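Local structure of methylenetetrahydrofolate--tRNA-(uracil-5-)-methyltransferase TrmFO (Thermus thermophilus, 3G5S) at residues 16-21 against 106-111; 26-31 against 113-118. The protein probably catalyses the folate- and FAD-dependent methylation of uridine 54 at C5 in tRNA, using methylenetetrahydrofolate and NADH or NADPH. All coordinates share one frame; numbering follows the deposited sequence.

Contact 1. Residues 16-21 against 106-111; sequences AAWTLL and ERLTGH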
loop_
_atom_site.group_PDB
_atom_site.type_symbol
_atom_site.label_atom_id
_atom_site.label_comp_id
_atom_site.label_asym_id
_atom_site.label_seq_id
_atom_site.Cartn_x
_atom_site.Cartn_y
_atom_site.Cartn_z
ATOM N N ALA A 16 -1.183 16.172 -3.119
ATOM C CA ALA A 16 0.014 16.655 -3.797
ATOM C C ALA A 16 -0.165 18.112 -4.221
ATOM O O ALA A 16 0.711 18.955 -3.989
ATOM C CB ALA A 16 0.341 15.784 -5.003
ATOM N N ALA A 17 -1.305 18.407 -4.845
ATOM C CA ALA A 17 -1.606 19.767 -5.274
ATOM C C ALA A 17 -1.594 20.726 -4.091
ATOM O O ALA A 17 -1.013 21.803 -4.167
ATOM C CB ALA A 17 -2.946 19.818 -5.996
ATOM N N TRP A 18 -2.230 20.338 -2.992
ATOM C CA TRP A 18 -2.290 21.225 -1.840
ATOM C C TRP A 18 -0.894 21.528 -1.304
ATOM O O TRP A 18 -0.604 22.652 -0.883
ATOM C CB TRP A 18 -3.153 20.594 -0.751
ATOM C CG TRP A 18 -3.501 21.526 0.358
ATOM C CD1 TRP A 18 -3.153 21.406 1.671
ATOM C CD2 TRP A 18 -4.299 22.712 0.259
ATOM N NE1 TRP A 18 -3.676 22.453 2.395
ATOM C CE2 TRP A 18 -4.384 23.268 1.550
ATOM C CE3 TRP A 18 -4.939 23.364 -0.803
ATOM C CZ2 TRP A 18 -5.088 24.444 1.808
ATOM C CZ3 TRP A 18 -5.640 24.528 -0.543
ATOM C CH2 TRP A 18 -5.708 25.057 0.751
ATOM N N THR A 19 -0.029 20.522 -1.304
ATOM C CA THR A 19 1.320 20.702 -0.791
ATOM C C THR A 19 2.098 21.710 -1.640
ATOM O O THR A 19 2.756 22.616 -1.120
ATOM C CB THR A 19 2.067 19.355 -0.738
ATOM O OG1 THR A 19 1.262 18.379 -0.065
ATOM C CG2 THR A 19 3.383 19.499 0.002
ATOM N N LEU A 20 2.010 21.546 -2.954
ATOM C CA LEU A 20 2.623 22.485 -3.874
ATOM C C LEU A 20 2.100 23.905 -3.640
ATOM O O LEU A 20 2.878 24.857 -3.529
ATOM C CB LEU A 20 2.348 22.029 -5.302
ATOM C CG LEU A 20 3.226 20.873 -5.784
ATOM C CD1 LEU A 20 2.467 19.946 -6.725
ATOM C CD2 LEU A 20 4.470 21.410 -6.459
ATOM N N LEU A 21 0.782 24.041 -3.559
ATOM C CA LEU A 21 0.161 25.348 -3.393
ATOM C C LEU A 21 0.599 26.018 -2.091
ATOM O O LEU A 21 0.870 27.220 -2.064
ATOM C CB LEU A 21 -1.362 25.230 -3.464
ATOM C CG LEU A 21 -1.914 24.728 -4.803
ATOM C CD1 LEU A 21 -3.383 24.353 -4.681
ATOM C CD2 LEU A 21 -1.707 25.769 -5.901
ATOM N N GLU A 106 -13.505 22.551 -2.731
ATOM C CA GLU A 106 -13.607 23.991 -2.515
ATOM C C GLU A 106 -12.256 24.635 -2.195
ATOM O O GLU A 106 -11.913 25.677 -2.758
ATOM C CB GLU A 106 -14.617 24.306 -1.408
ATOM C CG GLU A 106 -16.049 23.917 -1.738
ATOM C CD GLU A 106 -17.032 24.347 -0.662
ATOM O OE1 GLU A 106 -16.907 25.485 -0.159
ATOM O OE2 GLU A 106 -17.932 23.549 -0.321
ATOM N N ARG A 107 -11.488 24.022 -1.295
ATOM C CA ARG A 107 -10.211 24.608 -0.892
ATOM C C ARG A 107 -9.240 24.664 -2.067
ATOM O O ARG A 107 -8.552 25.658 -2.264
ATOM C CB ARG A 107 -9.576 23.848 0.283
ATOM C CG ARG A 107 -10.302 23.967 1.626
ATOM C CD ARG A 107 -10.516 25.403 2.076
ATOM N NE ARG A 107 -9.293 26.203 2.141
ATOM C CZ ARG A 107 -8.404 26.155 3.131
ATOM N NH1 ARG A 107 -8.575 25.318 4.144
ATOM N NH2 ARG A 107 -7.335 26.940 3.106
ATOM N N LEU A 108 -9.184 23.590 -2.846
ATOM C CA LEU A 108 -8.308 23.551 -4.011
ATOM C C LEU A 108 -8.764 24.521 -5.097
ATOM O O LEU A 108 -7.989 25.356 -5.568
ATOM C CB LEU A 108 -8.227 22.130 -4.569
ATOM C CG LEU A 108 -7.271 21.213 -3.810
ATOM C CD1 LEU A 108 -7.513 19.756 -4.154
ATOM C CD2 LEU A 108 -5.832 21.604 -4.087
ATOM N N THR A 109 -10.029 24.412 -5.487
ATOM C CA THR A 109 -10.541 25.200 -6.601
ATOM C C THR A 109 -10.417 26.699 -6.333
ATOM O O THR A 109 -10.187 27.482 -7.254
ATOM C CB THR A 109 -11.995 24.821 -6.937
ATOM O OG1 THR A 109 -12.056 23.430 -7.278
ATOM C CG2 THR A 109 -12.509 25.645 -8.114
ATOM N N GLY A 110 -10.548 27.089 -5.069
ATOM C CA GLY A 110 -10.472 28.486 -4.688
ATOM C C GLY A 110 -9.076 29.068 -4.538
ATOM O O GLY A 110 -8.929 30.267 -4.315
ATOM N N HIS A 111 -8.046 28.234 -4.653
ATOM C CA HIS A 111 -6.675 28.720 -4.499
ATOM C C HIS A 111 -6.210 29.495 -5.736
ATOM O O HIS A 111 -6.355 29.010 -6.856
ATOM C CB HIS A 111 -5.712 27.563 -4.227
ATOM C CG HIS A 111 -4.425 28.005 -3.615
ATOM N ND1 HIS A 111 -3.464 28.699 -4.319
ATOM C CD2 HIS A 111 -3.954 27.887 -2.352
ATOM C CE1 HIS A 111 -2.452 28.981 -3.519
ATOM N NE2 HIS A 111 -2.726 28.500 -2.317
#
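NH1 of Arg107 makes a weak hydrogen bond with Tyr103 OH and a long, weak ion pair with Glu80 OE1, and its guanidinium turns one face to the edge of Trp18. The contact joins helix 11-22, which starts within the glycine-rich GxGxxG turn of the Rossmann-type FAD-binding fold, to the end of helix 97-109. With ring and guanidinium planes 83° apart, Trp18 CH2 stands over the rim of the guanidinium, 3.4 Å from Arg107 NH2. CG of Trp18 is anti to its backbone N (chi1 -169°), and from there the six-membered ring extends to Arg107. Deeper in, a single methyl, CD2 of Leu108, is wedged among three apolar groups: it lies 3.7 Å from Leu21 CD1, 3.8 Å from Trp18 CE3 at the indole edge and 3.9 Å from Ala17 CB. Leu77 of helix 77-84 packs on Trp18, Arg107 and Leu108 alike. In the loop beyond helix 97-109, His111 lays its imidazole against Leu21 in a CH-pi contact, Leu21 CB sitting 3.8 Å from the ring centroid and 12° off the normal. The ring's rotation is fixed from its polar side as well, since His111 ND1 accepts a hydrogen bond from the backbone N of Leu113. An alanine in place of His111 would remove the imidazole, and would probably open a gap over Leu21 CB and leave the Leu113 amide without this acceptor. No hydrogen bond links the two segments; Trp18 CZ3 does, however, lie 3.6 Å from Arg107 O.

Contact 2. Residues 26-31 against 113-118; sequences PVRLFE and LLEVVR. With FAD (flavin-adenine dinucleotide), chain B.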
loop_
_atom_site.group_PDB
_atom_site.type_symbol
_atom_site.label_atom_id
_atom_site.label_comp_id
_atom_site.label_asym_id
_atom_site.label_seq_id
_atom_site.Cartn_x
_atom_site.Cartn_y
_atom_site.Cartn_z
ATOM N N PRO A 26 2.740 27.104 -8.282
ATOM C CA PRO A 26 1.478 26.935 -9.010
ATOM C C PRO A 26 1.313 25.529 -9.570
ATOM O O PRO A 26 2.298 24.837 -9.871
ATOM C CB PRO A 26 1.596 27.947 -10.157
ATOM C CG PRO A 26 2.602 28.936 -9.678
ATOM C CD PRO A 26 3.587 28.139 -8.890
ATOM N N VAL A 27 0.056 25.128 -9.727
ATOM C CA VAL A 27 -0.292 23.765 -10.084
ATOM C C VAL A 27 -1.250 23.765 -11.263
ATOM O O VAL A 27 -2.120 24.635 -11.375
ATOM C CB VAL A 27 -0.948 23.036 -8.882
ATOM C CG1 VAL A 27 -1.481 21.669 -9.287
ATOM C CG2 VAL A 27 0.047 22.916 -7.730
ATOM N N ARG A 28 -1.050 22.794 -12.146
ATOM C CA ARG A 28 -1.993 22.452 -13.188
ATOM C C ARG A 28 -2.508 21.064 -12.835
ATOM O O ARG A 28 -1.780 20.074 -12.956
ATOM C CB ARG A 28 -1.281 22.431 -14.541
ATOM C CG ARG A 28 -2.197 22.209 -15.717
ATOM C CD ARG A 28 -1.437 22.283 -17.044
ATOM N NE ARG A 28 -0.854 23.602 -17.286
ATOM C CZ ARG A 28 0.445 23.885 -17.206
ATOM N NH1 ARG A 28 1.322 22.944 -16.879
ATOM N NH2 ARG A 28 0.868 25.117 -17.448
ATOM N N LEU A 29 -3.749 21.013 -12.360
ATOM C CA LEU A 29 -4.346 19.782 -11.862
ATOM C C LEU A 29 -5.280 19.221 -12.915
ATOM O O LEU A 29 -6.288 19.846 -13.252
ATOM C CB LEU A 29 -5.115 20.072 -10.572
ATOM C CG LEU A 29 -5.851 18.908 -9.912
ATOM C CD1 LEU A 29 -4.879 17.816 -9.508
ATOM C CD2 LEU A 29 -6.630 19.409 -8.710
ATOM N N PHE A 30 -4.928 18.053 -13.445
ATOM C CA PHE A 30 -5.720 17.399 -14.482
ATOM C C PHE A 30 -6.658 16.380 -13.854
ATOM O O PHE A 30 -6.246 15.571 -13.019
ATOM C CB PHE A 30 -4.819 16.650 -15.473
ATOM C CG PHE A 30 -3.926 17.530 -16.305
ATOM C CD1 PHE A 30 -2.673 17.903 -15.847
ATOM C CD2 PHE A 30 -4.321 17.941 -17.567
ATOM C CE1 PHE A 30 -1.845 18.688 -16.623
ATOM C CE2 PHE A 30 -3.497 18.726 -18.341
ATOM C CZ PHE A 30 -2.260 19.099 -17.877
ATOM N N GLU A 31 -7.916 16.406 -14.277
ATOM C CA GLU A 31 -8.885 15.418 -13.842
ATOM C C GLU A 31 -9.846 15.141 -14.980
ATOM O O GLU A 31 -10.472 16.057 -15.513
ATOM C CB GLU A 31 -9.643 15.903 -12.605
ATOM C CG GLU A 31 -10.744 14.958 -12.151
ATOM C CD GLU A 31 -10.258 13.533 -11.992
ATOM O OE1 GLU A 31 -10.804 12.645 -12.688
ATOM O OE2 GLU A 31 -9.328 13.301 -11.182
ATOM N N LEU A 113 -3.435 29.930 -7.071
ATOM C CA LEU A 113 -2.354 29.335 -7.849
ATOM C C LEU A 113 -2.709 27.994 -8.493
ATOM O O LEU A 113 -1.848 27.353 -9.098
ATOM C CB LEU A 113 -1.088 29.203 -7.000
ATOM C CG LEU A 113 -0.503 30.492 -6.412
ATOM C CD1 LEU A 113 0.775 30.195 -5.640
ATOM C CD2 LEU A 113 -0.245 31.548 -7.480
ATOM N N LEU A 114 -3.971 27.585 -8.388
ATOM C CA LEU A 114 -4.415 26.320 -8.969
ATOM C C LEU A 114 -5.230 26.509 -10.243
ATOM O O LEU A 114 -6.248 27.198 -10.241
ATOM C CB LEU A 114 -5.252 25.523 -7.966
ATOM C CG LEU A 114 -5.770 24.198 -8.543
ATOM C CD1 LEU A 114 -4.619 23.239 -8.753
ATOM C CD2 LEU A 114 -6.829 23.568 -7.664
ATOM N N GLU A 115 -4.768 25.888 -11.324
ATOM C CA GLU A 115 -5.551 25.757 -12.548
ATOM C C GLU A 115 -6.026 24.316 -12.665
ATOM O O GLU A 115 -5.230 23.383 -12.548
ATOM C CB GLU A 115 -4.726 26.116 -13.783
ATOM C CG GLU A 115 -5.517 25.962 -15.082
ATOM C CD GLU A 115 -4.662 26.031 -16.343
ATOM O OE1 GLU A 115 -5.242 26.015 -17.449
ATOM O OE2 GLU A 115 -3.420 26.089 -16.238
ATOM N N VAL A 116 -7.325 24.143 -12.882
ATOM C CA VAL A 116 -7.909 22.831 -13.096
ATOM C C VAL A 116 -8.133 22.623 -14.586
ATOM O O VAL A 116 -8.709 23.480 -15.253
ATOM C CB VAL A 116 -9.259 22.699 -12.371
ATOM C CG1 VAL A 116 -9.877 21.338 -12.632
ATOM C CG2 VAL A 116 -9.083 22.923 -10.876
ATOM N N VAL A 117 -7.673 21.486 -15.098
ATOM C CA VAL A 117 -7.889 21.117 -16.487
ATOM C C VAL A 117 -8.704 19.829 -16.519
ATOM O O VAL A 117 -8.243 18.780 -16.049
ATOM C CB VAL A 117 -6.553 20.915 -17.223
ATOM C CG1 VAL A 117 -6.797 20.536 -18.674
ATOM C CG2 VAL A 117 -5.696 22.174 -17.139
ATOM N N ARG A 118 -9.922 19.917 -17.047
ATOM C CA ARG A 118 -10.789 18.754 -17.116
ATOM C C ARG A 118 -10.515 18.026 -18.418
ATOM O O ARG A 118 -11.143 18.293 -19.446
ATOM C CB ARG A 118 -12.260 19.161 -17.023
ATOM C CG ARG A 118 -12.639 19.847 -15.717
ATOM C CD ARG A 118 -12.839 18.849 -14.575
ATOM N NE ARG A 118 -13.186 19.531 -13.326
ATOM C CZ ARG A 118 -13.600 18.924 -12.216
ATOM N NH1 ARG A 118 -13.721 17.604 -12.178
ATOM N NH2 ARG A 118 -13.893 19.640 -11.138
HETATM P PA FAD B . -8.012 7.870 -6.994
HETATM O O1A FAD B . -8.780 6.828 -7.755
HETATM O O2A FAD B . -8.603 8.404 -5.727
HETATM O O5B FAD B . -7.680 9.125 -7.925
HETATM C C5B FAD B . -7.190 8.961 -9.241
HETATM C C4B FAD B . -7.786 10.072 -10.085
HETATM O O4B FAD B . -7.160 10.080 -11.356
HETATM C C3B FAD B . -9.277 9.857 -10.338
HETATM O O3B FAD B . -10.015 11.015 -10.000
HETATM C C2B FAD B . -9.362 9.545 -11.832
HETATM O O2B FAD B . -10.546 9.990 -12.462
HETATM C C1B FAD B . -8.148 10.279 -12.369
HETATM N N9A FAD B . -7.541 9.785 -13.614
HETATM C C8A FAD B . -7.212 8.498 -13.935
HETATM N N7A FAD B . -6.578 8.498 -15.127
HETATM C C5A FAD B . -6.495 9.785 -15.558
HETATM C C6A FAD B . -5.958 10.377 -16.693
HETATM N N6A FAD B . -5.206 9.698 -17.568
HETATM N N1A FAD B . -6.036 11.738 -16.818
HETATM C C2A FAD B . -6.651 12.514 -15.864
HETATM N N3A FAD B . -7.186 11.940 -14.734
HETATM C C4A FAD B . -7.101 10.599 -14.612
HETATM N N1 FAD B . -9.260 2.321 -0.099
HETATM C C2 FAD B . -9.529 2.315 1.246
HETATM O O2 FAD B . -8.716 2.771 2.048
HETATM N N3 FAD B . -10.728 1.795 1.696
HETATM C C4 FAD B . -11.680 1.279 0.833
HETATM O O4 FAD B . -12.745 0.826 1.268
HETATM C C4X FAD B . -11.394 1.293 -0.532
HETATM N N5 FAD B . -12.296 0.788 -1.442
HETATM C C5X FAD B . -12.000 0.819 -2.789
HETATM C C6 FAD B . -12.925 0.315 -3.698
HETATM C C7 FAD B . -12.650 0.323 -5.059
HETATM C C7M FAD B . -13.653 -0.223 -6.037
HETATM C C8 FAD B . -11.443 0.848 -5.509
HETATM C C8M FAD B . -11.134 0.867 -6.979
HETATM C C9 FAD B . -10.516 1.357 -4.601
HETATM C C9A FAD B . -10.787 1.344 -3.236
HETATM N N10 FAD B . -9.857 1.833 -2.327
HETATM C C10 FAD B . -10.182 1.813 -0.984
HETATM C "C1'" FAD B . -8.387 1.780 -2.675
HETATM C "C2'" FAD B . -7.688 3.150 -2.676
HETATM O "O2'" FAD B . -7.263 3.541 -1.381
HETATM C "C3'" FAD B . -8.545 4.237 -3.325
HETATM O "O3'" FAD B . -8.706 3.871 -4.681
HETATM C "C4'" FAD B . -7.922 5.629 -3.245
HETATM O "O4'" FAD B . -8.896 6.562 -3.670
HETATM C "C5'" FAD B . -6.646 5.740 -4.071
HETATM O "O5'" FAD B . -6.270 7.095 -4.184
HETATM P P FAD B . -5.539 7.597 -5.516
HETATM O O1P FAD B . -4.315 6.783 -5.789
HETATM O O2P FAD B . -5.371 9.074 -5.382
HETATM O O3P FAD B . -6.570 7.235 -6.694
HETATM O O HOH W 1 -3.392 24.648 -19.172
#
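Val27 and Leu114 meet on the helix-covered face of two parallel strands, 27-30 and edge strand 114-117, in the Rossmann-type sheet. Five backbone hydrogen bonds join them, running from Val27 N to Leu113 O at one end to Glu31 N and Val117 O at the other; the bond from Leu29 N to Glu115 O is 2.8 Å long and nearly straight. Packing is tight on this face: Leu114 CD1 comes within 3.5 Å of Val27 CG1 and 3.7 Å of Leu29 CB, and Ala17, Leu20 and Leu21 of helix 11-22 cover Val27. On the other face Phe30 CD2 still rests close, 3.7 Å from Val117 CB, but Arg28 and Glu115 pair loosely, side by side in a long salt bridge, Arg28 NE to Glu115 OE2 at 3.7 Å. A water donates to Glu115 OE1 and accepts weakly from Arg28 NE; Arg28 NH1 is hydrogen-bonded to Asn5 OD1. Past the strand end, Glu31 clasps the FAD ribose: OE1 accepts from O2B and OE2 from O3B, each at 2.7 Å. Amides of Arg33 and Ala9 also donate to OE1 and OE2; this four-donor carboxylate is probably ionised and suits the adenosine ribose's paired hydroxyls.

How the contacts relate
Contact 1 lies in the helical layer over the sheet edge that contact 2 forms; their centres are 9 Å apart. The segments alternate along the chain: helix 11-22 leads into strand 27-30, and helix 97-109 into strand 114-117, and across the pair the two helices meet in contact 1 and the two strands in contact 2. Val27 CG2 joins the layers, 3.5 Å from Leu20 CB and 3.8 Å from Leu21 CD2. Strand 4-7, helix 11-22 and strand 27-30 make a beta-alpha-beta unit. Contact 2 touches FAD through Glu31, whereas contact 1 does not reach it: the Leu108 side chain is about 11 Å from FAD, and Ala17's about 6 Å from Gly13, a predicted FAD-binding residue.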